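PDB 7CPX: lovastatin nonaketide synthase, polyketide synthase component from Aspergillus terreus, which catalyses repeated condensation, reduction, dehydration and methylation of malonyl-derived units, in complex with LovC, to build the dihydromonacolin L precursor of lovastatin. Local coordinates for residues V795-A803 / D812-N821; P1643-S1654 / K1688-D1698. The protein carries 2 engineered substitutions. All coordinates share one frame; numbering follows the deposited sequence.

Interaction 1 (V795-A803 / D812-N821)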
loop_
_atom_site.group_PDB
_atom_site.type_symbol
_atom_site.label_atom_id
_atom_site.label_comp_id
_atom_site.label_asym_id
_atom_site.label_seq_id
_atom_site.Cartn_x
_atom_site.Cartn_y
_atom_site.Cartn_z
ATOM N N VAL A 795 54.774 -20.725 56.683
ATOM C CA VAL A 795 53.556 -19.930 56.800
ATOM C C VAL A 795 53.832 -18.706 57.666
ATOM O O VAL A 795 54.399 -18.845 58.759
ATOM C CB VAL A 795 52.405 -20.759 57.389
ATOM C CG1 VAL A 795 51.231 -19.857 57.745
ATOM C CG2 VAL A 795 51.979 -21.846 56.416
ATOM N N PRO A 796 53.463 -17.491 57.229
ATOM C CA PRO A 796 53.546 -16.342 58.139
ATOM C C PRO A 796 52.813 -16.623 59.439
ATOM O O PRO A 796 51.585 -16.765 59.453
ATOM C CB PRO A 796 52.887 -15.210 57.341
ATOM C CG PRO A 796 53.092 -15.593 55.918
ATOM C CD PRO A 796 53.017 -17.094 55.882
ATOM N N TRP A 797 53.559 -16.705 60.535
ATOM C CA TRP A 797 53.036 -17.162 61.812
ATOM C C TRP A 797 53.393 -16.159 62.898
ATOM O O TRP A 797 54.536 -15.698 62.978
ATOM C CB TRP A 797 53.597 -18.548 62.152
ATOM C CG TRP A 797 53.245 -19.045 63.513
ATOM C CD1 TRP A 797 52.113 -19.711 63.875
ATOM C CD2 TRP A 797 54.042 -18.933 64.695
ATOM N NE1 TRP A 797 52.152 -20.016 65.214
ATOM C CE2 TRP A 797 53.326 -19.548 65.741
ATOM C CE3 TRP A 797 55.290 -18.369 64.973
ATOM C CZ2 TRP A 797 53.816 -19.615 67.042
ATOM C CZ3 TRP A 797 55.774 -18.434 66.265
ATOM C CH2 TRP A 797 55.040 -19.054 67.283
ATOM N N TYR A 798 52.408 -15.825 63.730
ATOM C CA TYR A 798 52.564 -14.814 64.769
ATOM C C TYR A 798 52.125 -15.398 66.102
ATOM O O TYR A 798 50.981 -15.843 66.241
ATOM C CB TYR A 798 51.747 -13.562 64.442
ATOM C CG TYR A 798 52.133 -12.911 63.134
ATOM C CD1 TYR A 798 51.587 -13.343 61.934
ATOM C CD2 TYR A 798 53.045 -11.865 63.100
ATOM C CE1 TYR A 798 51.937 -12.751 60.737
ATOM C CE2 TYR A 798 53.401 -11.267 61.908
ATOM C CZ TYR A 798 52.844 -11.714 60.729
ATOM O OH TYR A 798 53.196 -11.121 59.538
ATOM N N SER A 799 53.032 -15.397 67.074
ATOM C CA SER A 799 52.693 -15.829 68.420
ATOM C C SER A 799 51.860 -14.769 69.132
ATOM O O SER A 799 51.915 -13.578 68.811
ATOM C CB SER A 799 53.962 -16.117 69.221
ATOM O OG SER A 799 53.652 -16.415 70.572
ATOM N N SER A 800 51.081 -15.221 70.112
ATOM C CA SER A 800 50.251 -14.341 70.927
ATOM C C SER A 800 50.515 -14.626 72.398
ATOM O O SER A 800 50.415 -13.729 73.242
ATOM C CB SER A 800 48.771 -14.537 70.602
ATOM O OG SER A 800 48.286 -15.754 71.142
ATOM N N VAL A 801 50.850 -15.880 72.709
ATOM C CA VAL A 801 51.306 -16.221 74.053
ATOM C C VAL A 801 52.497 -15.350 74.425
ATOM O O VAL A 801 52.551 -14.761 75.511
ATOM C CB VAL A 801 51.649 -17.719 74.131
ATOM C CG1 VAL A 801 52.656 -17.994 75.236
ATOM C CG2 VAL A 801 50.381 -18.538 74.334
ATOM N N ASP A 802 53.469 -15.261 73.524
ATOM C CA ASP A 802 54.521 -14.258 73.591
ATOM C C ASP A 802 54.099 -13.100 72.697
ATOM O O ASP A 802 53.831 -13.297 71.507
ATOM C CB ASP A 802 55.862 -14.835 73.142
ATOM C CG ASP A 802 56.984 -13.820 73.216
ATOM O OD1 ASP A 802 57.441 -13.518 74.339
ATOM O OD2 ASP A 802 57.407 -13.323 72.153
ATOM N N ALA A 803 54.033 -11.899 73.272
ATOM C CA ALA A 803 53.364 -10.792 72.598
ATOM C C ALA A 803 53.984 -10.511 71.234
ATOM O O ALA A 803 53.290 -10.510 70.211
ATOM C CB ALA A 803 53.415 -9.545 73.483
ATOM N N ASP A 812 60.472 -19.754 68.243
ATOM C CA ASP A 812 59.260 -20.425 68.697
ATOM C C ASP A 812 59.479 -21.892 69.041
ATOM O O ASP A 812 58.542 -22.545 69.513
ATOM C CB ASP A 812 58.167 -20.314 67.629
ATOM C CG ASP A 812 58.535 -21.020 66.338
ATOM O OD1 ASP A 812 58.624 -22.266 66.341
ATOM O OD2 ASP A 812 58.726 -20.329 65.316
ATOM N N VAL A 813 60.685 -22.426 68.821
ATOM C CA VAL A 813 60.953 -23.834 69.101
ATOM C C VAL A 813 61.432 -24.073 70.525
ATOM O O VAL A 813 61.536 -25.235 70.946
ATOM C CB VAL A 813 61.998 -24.400 68.119
ATOM C CG1 VAL A 813 61.562 -24.157 66.682
ATOM C CG2 VAL A 813 63.368 -23.786 68.378
ATOM N N THR A 814 61.727 -23.017 71.280
ATOM C CA THR A 814 62.237 -23.183 72.632
ATOM C C THR A 814 61.158 -23.740 73.554
ATOM O O THR A 814 59.970 -23.428 73.422
ATOM C CB THR A 814 62.744 -21.848 73.179
ATOM O OG1 THR A 814 61.647 -20.935 73.309
ATOM C CG2 THR A 814 63.788 -21.253 72.247
ATOM N N ALA A 815 61.586 -24.575 74.504
ATOM C CA ALA A 815 60.648 -25.154 75.459
ATOM C C ALA A 815 59.982 -24.083 76.310
ATOM O O ALA A 815 58.835 -24.254 76.744
ATOM C CB ALA A 815 61.366 -26.169 76.349
ATOM N N LYS A 816 60.682 -22.976 76.564
ATOM C CA LYS A 816 60.100 -21.909 77.369
ATOM C C LYS A 816 58.869 -21.315 76.701
ATOM O O LYS A 816 57.953 -20.855 77.389
ATOM C CB LYS A 816 61.145 -20.826 77.634
ATOM C CG LYS A 816 62.343 -21.322 78.426
ATOM C CD LYS A 816 63.334 -20.209 78.715
ATOM C CE LYS A 816 64.513 -20.717 79.529
ATOM N NZ LYS A 816 65.497 -19.642 79.827
ATOM N N TYR A 817 58.819 -21.320 75.367
ATOM C CA TYR A 817 57.617 -20.860 74.681
ATOM C C TYR A 817 56.444 -21.800 74.934
ATOM O O TYR A 817 55.320 -21.350 75.193
ATOM C CB TYR A 817 57.888 -20.730 73.183
ATOM C CG TYR A 817 56.690 -20.266 72.388
ATOM C CD1 TYR A 817 56.019 -19.100 72.727
ATOM C CD2 TYR A 817 56.235 -20.989 71.294
ATOM C CE1 TYR A 817 54.927 -18.669 72.004
ATOM C CE2 TYR A 817 55.144 -20.565 70.563
ATOM C CZ TYR A 817 54.493 -19.404 70.922
ATOM O OH TYR A 817 53.403 -18.974 70.201
ATOM N N TRP A 818 56.686 -23.110 74.871
ATOM C CA TRP A 818 55.620 -24.063 75.159
ATOM C C TRP A 818 55.181 -23.974 76.615
ATOM O O TRP A 818 54.025 -24.270 76.935
ATOM C CB TRP A 818 56.079 -25.480 74.818
ATOM C CG TRP A 818 56.602 -25.614 73.419
ATOM C CD1 TRP A 818 57.898 -25.483 73.015
ATOM C CD2 TRP A 818 55.843 -25.902 72.239
ATOM N NE1 TRP A 818 57.994 -25.672 71.657
ATOM C CE2 TRP A 818 56.745 -25.931 71.157
ATOM C CE3 TRP A 818 54.487 -26.138 71.992
ATOM C CZ2 TRP A 818 56.337 -26.188 69.851
ATOM C CZ3 TRP A 818 54.084 -26.393 70.693
ATOM C CH2 TRP A 818 55.006 -26.415 69.640
ATOM N N LYS A 819 56.091 -23.580 77.510
ATOM C CA LYS A 819 55.698 -23.325 78.894
ATOM C C LYS A 819 54.840 -22.069 78.999
ATOM O O LYS A 819 53.797 -22.070 79.665
ATOM C CB LYS A 819 56.943 -23.201 79.772
ATOM C CG LYS A 819 56.671 -22.684 81.176
ATOM C CD LYS A 819 57.918 -22.751 82.041
ATOM C CE LYS A 819 57.688 -22.101 83.395
ATOM N NZ LYS A 819 58.894 -22.182 84.263
ATOM N N ASP A 820 55.262 -20.986 78.343
ATOM C CA ASP A 820 54.471 -19.763 78.323
ATOM C C ASP A 820 53.098 -19.993 77.714
ATOM O O ASP A 820 52.169 -19.227 77.996
ATOM C CB ASP A 820 55.208 -18.677 77.537
ATOM C CG ASP A 820 56.551 -18.328 78.145
ATOM O OD1 ASP A 820 56.904 -18.918 79.188
ATOM O OD2 ASP A 820 57.254 -17.465 77.579
ATOM N N ASN A 821 52.956 -21.025 76.879
ATOM C CA ASN A 821 51.650 -21.340 76.306
ATOM C C ASN A 821 50.586 -21.436 77.391
ATOM O O ASN A 821 49.450 -20.986 77.200
ATOM C CB ASN A 821 51.725 -22.647 75.518
ATOM C CG ASN A 821 50.395 -23.031 74.900
ATOM O OD1 ASN A 821 49.557 -22.173 74.619
ATOM N ND2 ASN A 821 50.192 -24.327 74.689
#
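The phenolic oxygen of Tyr-817 joins two polar side chains: Ser-799 donates to it (OG to OH, 2.6 Å) and the carboxylate of Glu-659 is its second partner. Ser-799 serves two purposes, because its OG in turn accepts from the backbone N of Asp-802 three residues on, at 3.2 Å, closing an ST motif. OG swings away from its own backbone N (chi1 174°) and meets Tyr-817 at the ring edge, near the ring plane. The side chains of Trp-797 and Tyr-817 extend toward each other from their two segments. The two ring planes stand 86° apart, with Trp-797 CH2 3.6 Å from Tyr-817 CE2, and Asp-812 CB comes obliquely to the same six-membered ring of the indole, at CZ3. All this lies in the malonyl-CoA:ACP transacylase domain, at the edge of its parallel sheet: strand 797-798 pairs with strand 648-652, and the chain after the latter carries a GxSxG sequence, probably the nucleophile elbow expected of an acyltransferase. Ser-800 and Asn-821 bond to backbone carbonyls there, those of Val-653 and Ser-656. Val-801 settles against the C-terminal part of helix 815-820, its CG1 branch 3.5 Å from Asp-820 CB and 4.0 Å from Tyr-817 CE1, while CG2 turns to Asn-821, coming within 3.7 Å of OD1.

Interaction 2 (P1643-S1654 / K1688-D1698)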
loop_
_atom_site.group_PDB
_atom_site.type_symbol
_atom_site.label_atom_id
_atom_site.label_comp_id
_atom_site.label_asym_id
_atom_site.label_seq_id
_atom_site.Cartn_x
_atom_site.Cartn_y
_atom_site.Cartn_z
ATOM N N PRO A 1643 -25.841 -23.372 -84.133
ATOM C CA PRO A 1643 -27.212 -23.121 -84.589
ATOM C C PRO A 1643 -27.867 -22.001 -83.796
ATOM O O PRO A 1643 -27.668 -21.871 -82.587
ATOM C CB PRO A 1643 -27.919 -24.461 -84.356
ATOM C CG PRO A 1643 -26.830 -25.469 -84.301
ATOM C CD PRO A 1643 -25.654 -24.767 -83.700
ATOM N N LEU A 1644 -28.657 -21.190 -84.494
ATOM C CA LEU A 1644 -29.360 -20.065 -83.894
ATOM C C LEU A 1644 -30.861 -20.309 -83.965
ATOM O O LEU A 1644 -31.387 -20.682 -85.020
ATOM C CB LEU A 1644 -28.998 -18.754 -84.594
ATOM C CG LEU A 1644 -29.565 -17.494 -83.936
ATOM C CD1 LEU A 1644 -28.543 -16.370 -83.961
ATOM C CD2 LEU A 1644 -30.853 -17.058 -84.617
ATOM N N VAL A 1645 -31.539 -20.101 -82.841
ATOM C CA VAL A 1645 -32.976 -20.318 -82.730
ATOM C C VAL A 1645 -33.596 -19.064 -82.135
ATOM O O VAL A 1645 -33.235 -18.657 -81.025
ATOM C CB VAL A 1645 -33.309 -21.544 -81.862
ATOM C CG1 VAL A 1645 -34.805 -21.801 -81.867
ATOM C CG2 VAL A 1645 -32.544 -22.772 -82.343
ATOM N N VAL A 1646 -34.531 -18.460 -82.858
ATOM C CA VAL A 1646 -35.231 -17.265 -82.404
ATOM C C VAL A 1646 -36.613 -17.672 -81.921
ATOM O O VAL A 1646 -37.325 -18.419 -82.606
ATOM C CB VAL A 1646 -35.326 -16.213 -83.521
ATOM C CG1 VAL A 1646 -35.885 -14.915 -82.965
ATOM C CG2 VAL A 1646 -33.966 -15.986 -84.154
ATOM N N VAL A 1647 -36.984 -17.200 -80.736
ATOM C CA VAL A 1647 -38.271 -17.499 -80.123
ATOM C C VAL A 1647 -38.955 -16.181 -79.794
ATOM O O VAL A 1647 -38.342 -15.290 -79.196
ATOM C CB VAL A 1647 -38.112 -18.361 -78.859
ATOM C CG1 VAL A 1647 -39.466 -18.855 -78.377
ATOM C CG2 VAL A 1647 -37.173 -19.527 -79.124
ATOM N N GLY A 1648 -40.226 -16.062 -80.182
ATOM C CA GLY A 1648 -40.997 -14.853 -79.973
ATOM C C GLY A 1648 -41.452 -14.260 -81.300
ATOM O O GLY A 1648 -41.845 -14.985 -82.218
ATOM N N GLY A 1649 -41.388 -12.934 -81.387
ATOM C CA GLY A 1649 -41.773 -12.247 -82.601
ATOM C C GLY A 1649 -43.261 -12.096 -82.808
ATOM O O GLY A 1649 -43.681 -11.749 -83.916
ATOM N N GLN A 1650 -44.078 -12.359 -81.785
ATOM C CA GLN A 1650 -45.523 -12.252 -81.951
ATOM C C GLN A 1650 -45.969 -10.796 -82.022
ATOM O O GLN A 1650 -46.778 -10.430 -82.883
ATOM C CB GLN A 1650 -46.233 -12.977 -80.808
ATOM C CG GLN A 1650 -47.734 -13.118 -80.994
ATOM C CD GLN A 1650 -48.096 -14.025 -82.152
ATOM O OE1 GLN A 1650 -47.225 -14.633 -82.776
ATOM N NE2 GLN A 1650 -49.386 -14.123 -82.446
ATOM N N THR A 1651 -45.453 -9.953 -81.132
ATOM C CA THR A 1651 -45.859 -8.558 -81.101
ATOM C C THR A 1651 -45.341 -7.833 -82.345
ATOM O O THR A 1651 -44.262 -8.152 -82.850
ATOM C CB THR A 1651 -45.324 -7.878 -79.841
ATOM O OG1 THR A 1651 -45.590 -8.704 -78.700
ATOM C CG2 THR A 1651 -45.977 -6.522 -79.631
ATOM N N PRO A 1652 -46.090 -6.851 -82.862
ATOM C CA PRO A 1652 -45.618 -6.152 -84.071
ATOM C C PRO A 1652 -44.205 -5.606 -83.943
ATOM O O PRO A 1652 -43.413 -5.716 -84.888
ATOM C CB PRO A 1652 -46.657 -5.039 -84.244
ATOM C CG PRO A 1652 -47.897 -5.604 -83.665
ATOM C CD PRO A 1652 -47.460 -6.445 -82.499
ATOM N N GLN A 1653 -43.859 -5.026 -82.793
ATOM C CA GLN A 1653 -42.469 -4.655 -82.558
ATOM C C GLN A 1653 -41.585 -5.892 -82.500
ATOM O O GLN A 1653 -40.459 -5.888 -83.010
ATOM C CB GLN A 1653 -42.346 -3.843 -81.269
ATOM C CG GLN A 1653 -42.635 -2.362 -81.444
ATOM C CD GLN A 1653 -41.600 -1.666 -82.307
ATOM O OE1 GLN A 1653 -40.470 -2.136 -82.441
ATOM N NE2 GLN A 1653 -41.983 -0.543 -82.903
ATOM N N SER A 1654 -42.084 -6.965 -81.883
ATOM C CA SER A 1654 -41.342 -8.219 -81.877
ATOM C C SER A 1654 -41.193 -8.770 -83.290
ATOM O O SER A 1654 -40.142 -9.317 -83.640
ATOM C CB SER A 1654 -42.032 -9.233 -80.966
ATOM O OG SER A 1654 -42.201 -8.710 -79.661
ATOM N N LYS A 1688 -26.803 -27.573 -78.947
ATOM C CA LYS A 1688 -25.815 -26.509 -78.818
ATOM C C LYS A 1688 -26.356 -25.198 -79.373
ATOM O O LYS A 1688 -25.608 -24.383 -79.919
ATOM C CB LYS A 1688 -24.514 -26.893 -79.520
ATOM C CG LYS A 1688 -23.879 -28.173 -78.996
ATOM C CD LYS A 1688 -23.534 -28.067 -77.518
ATOM C CE LYS A 1688 -22.829 -29.316 -77.020
ATOM N NZ LYS A 1688 -22.529 -29.239 -75.565
ATOM N N SER A 1689 -27.661 -24.989 -79.233
ATOM C CA SER A 1689 -28.322 -23.847 -79.839
ATOM C C SER A 1689 -27.899 -22.541 -79.179
ATOM O O SER A 1689 -27.595 -22.487 -77.985
ATOM C CB SER A 1689 -29.837 -23.996 -79.728
ATOM O OG SER A 1689 -30.498 -22.852 -80.242
ATOM N N THR A 1690 -27.887 -21.482 -79.981
ATOM C CA THR A 1690 -27.803 -20.114 -79.487
ATOM C C THR A 1690 -29.189 -19.500 -79.645
ATOM O O THR A 1690 -29.668 -19.309 -80.767
ATOM C CB THR A 1690 -26.748 -19.314 -80.247
ATOM O OG1 THR A 1690 -25.478 -19.970 -80.140
ATOM C CG2 THR A 1690 -26.637 -17.911 -79.678
ATOM N N PHE A 1691 -29.842 -19.217 -78.525
ATOM C CA PHE A 1691 -31.223 -18.763 -78.547
ATOM C C PHE A 1691 -31.305 -17.245 -78.441
ATOM O O PHE A 1691 -30.554 -16.605 -77.700
ATOM C CB PHE A 1691 -32.019 -19.399 -77.408
ATOM C CG PHE A 1691 -32.537 -20.772 -77.714
ATOM C CD1 PHE A 1691 -33.771 -20.942 -78.315
ATOM C CD2 PHE A 1691 -31.802 -21.895 -77.377
ATOM C CE1 PHE A 1691 -34.257 -22.206 -78.588
ATOM C CE2 PHE A 1691 -32.284 -23.160 -77.644
ATOM C CZ PHE A 1691 -33.511 -23.317 -78.253
ATOM N N VAL A 1692 -32.232 -16.674 -79.203
ATOM C CA VAL A 1692 -32.565 -15.257 -79.142
ATOM C C VAL A 1692 -34.051 -15.181 -78.836
ATOM O O VAL A 1692 -34.883 -15.506 -79.692
ATOM C CB VAL A 1692 -32.231 -14.521 -80.446
ATOM C CG1 VAL A 1692 -32.578 -13.046 -80.322
ATOM C CG2 VAL A 1692 -30.764 -14.704 -80.793
ATOM N N MET A 1693 -34.390 -14.755 -77.625
ATOM C CA MET A 1693 -35.746 -14.867 -77.104
ATOM C C MET A 1693 -36.396 -13.491 -77.099
ATOM O O MET A 1693 -36.009 -12.615 -76.317
ATOM C CB MET A 1693 -35.727 -15.467 -75.702
ATOM C CG MET A 1693 -34.858 -16.710 -75.573
ATOM S SD MET A 1693 -35.464 -18.104 -76.538
ATOM C CE MET A 1693 -36.992 -18.457 -75.678
ATOM N N LEU A 1694 -37.383 -13.307 -77.971
ATOM C CA LEU A 1694 -38.228 -12.122 -77.972
ATOM C C LEU A 1694 -39.524 -12.345 -77.204
ATOM O O LEU A 1694 -40.422 -11.499 -77.264
ATOM C CB LEU A 1694 -38.542 -11.700 -79.409
ATOM C CG LEU A 1694 -37.432 -10.975 -80.174
ATOM C CD1 LEU A 1694 -36.149 -11.792 -80.204
ATOM C CD2 LEU A 1694 -37.891 -10.654 -81.589
ATOM N N THR A 1695 -39.636 -13.465 -76.487
ATOM C CA THR A 1695 -40.881 -13.788 -75.800
ATOM C C THR A 1695 -41.243 -12.718 -74.781
ATOM O O THR A 1695 -42.415 -12.346 -74.651
ATOM C CB THR A 1695 -40.763 -15.151 -75.118
ATOM O OG1 THR A 1695 -39.678 -15.129 -74.182
ATOM C CG2 THR A 1695 -40.515 -16.239 -76.148
ATOM N N GLU A 1696 -40.254 -12.213 -74.043
ATOM C CA GLU A 1696 -40.537 -11.197 -73.038
ATOM C C GLU A 1696 -41.094 -9.927 -73.663
ATOM O O GLU A 1696 -41.896 -9.236 -73.025
ATOM C CB GLU A 1696 -39.275 -10.880 -72.236
ATOM C CG GLU A 1696 -38.486 -12.109 -71.824
ATOM C CD GLU A 1696 -39.374 -13.223 -71.312
ATOM O OE1 GLU A 1696 -40.367 -12.925 -70.616
ATOM O OE2 GLU A 1696 -39.082 -14.399 -71.616
ATOM N N LEU A 1697 -40.689 -9.604 -74.893
ATOM C CA LEU A 1697 -41.366 -8.542 -75.627
ATOM C C LEU A 1697 -42.818 -8.910 -75.890
ATOM O O LEU A 1697 -43.702 -8.050 -75.811
ATOM C CB LEU A 1697 -40.638 -8.266 -76.942
ATOM C CG LEU A 1697 -39.116 -8.115 -76.847
ATOM C CD1 LEU A 1697 -38.531 -7.732 -78.195
ATOM C CD2 LEU A 1697 -38.728 -7.098 -75.787
ATOM N N ASP A 1698 -43.075 -10.177 -76.198
ATOM C CA ASP A 1698 -44.423 -10.713 -76.292
ATOM C C ASP A 1698 -44.908 -11.064 -74.887
ATOM O O ASP A 1698 -44.330 -10.636 -73.884
ATOM C CB ASP A 1698 -44.447 -11.924 -77.223
ATOM C CG ASP A 1698 -43.827 -11.633 -78.574
ATOM O OD1 ASP A 1698 -43.867 -10.463 -79.009
ATOM O OD2 ASP A 1698 -43.299 -12.575 -79.202
#
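Strands 1644-1647 and 1689-1693 run parallel, their axes 4.6 Å apart at closest approach and inclined by 24°, joined by a regular ladder in which Val-1645 and Val-1647 each give and accept backbone hydrogen bonds. Side chains alternate between the two faces. On one, Val-1645 and Phe-1691 extend alongside each other in the same direction: CG1 of the valine meets CE1 of the ring at 3.3 Å, and its CG2 stands over one ring face. Val-1647 CG2 reaches the ring edge at CD1, and the doubly bent Met-1693 brings SD and CE alongside the same valine, with CE 3.4 Å from Val-1647 CB. On the other face Leu-1644 CD1 touches Val-1692 CG2 at 4.2 Å.

Beyond the strands, the chain turns through Gly-1648 and Gly-1649, both at positive phi, and Asp-1698 ties this turn down. Its OD2 accepts from Gln-1650 N at 2.7 Å. OD1 is gripped from opposite faces of the carboxylate plane, by Thr-1651 N at 2.7 Å and by Ser-1654 OG at 2.5 Å. A carboxylate beside the N-terminal end of helix 1652-1664, with Thr-1651 in the N-cap position, would be expected to favour the charged state.

Strand, glycine turn and helix continue into strand 1670-1673 on the other flank of 1644-1647, a beta-alpha-beta unit consistent with the truncated, Rossmann-like pseudo-ketoreductase of reducing polyketide synthases. Helix 1652-1664 packs on the face of Val-1646 and Val-1692 through Leu-1658 and Ile-1661, whereas strand 1720-1728 extends the sheet beyond 1689-1693 and meets Phe-1691 and Met-1693 with Thr-1723.

Interactions 1 and 2 belong to separate parts of the megasynthase. Their centres lie about 177 Å apart and their nearest atoms about 152 Å, on opposite sides of the chain's centre, so neither touches the other. Along the chain, both segments of interaction 1 precede those of interaction 2. Each involves the parallel part of an alpha/beta sheet, but at different places: 795-803 with 812-821 joins an edge strand to a helix and borders the probable transacylase nucleophile elbow, whereas 1643-1654 with 1688-1698 pairs two inner strands. Neither contact includes an annotated catalytic residue. The NADP pocket is formed by residues between 2163 and 2341, which lie in neither contact.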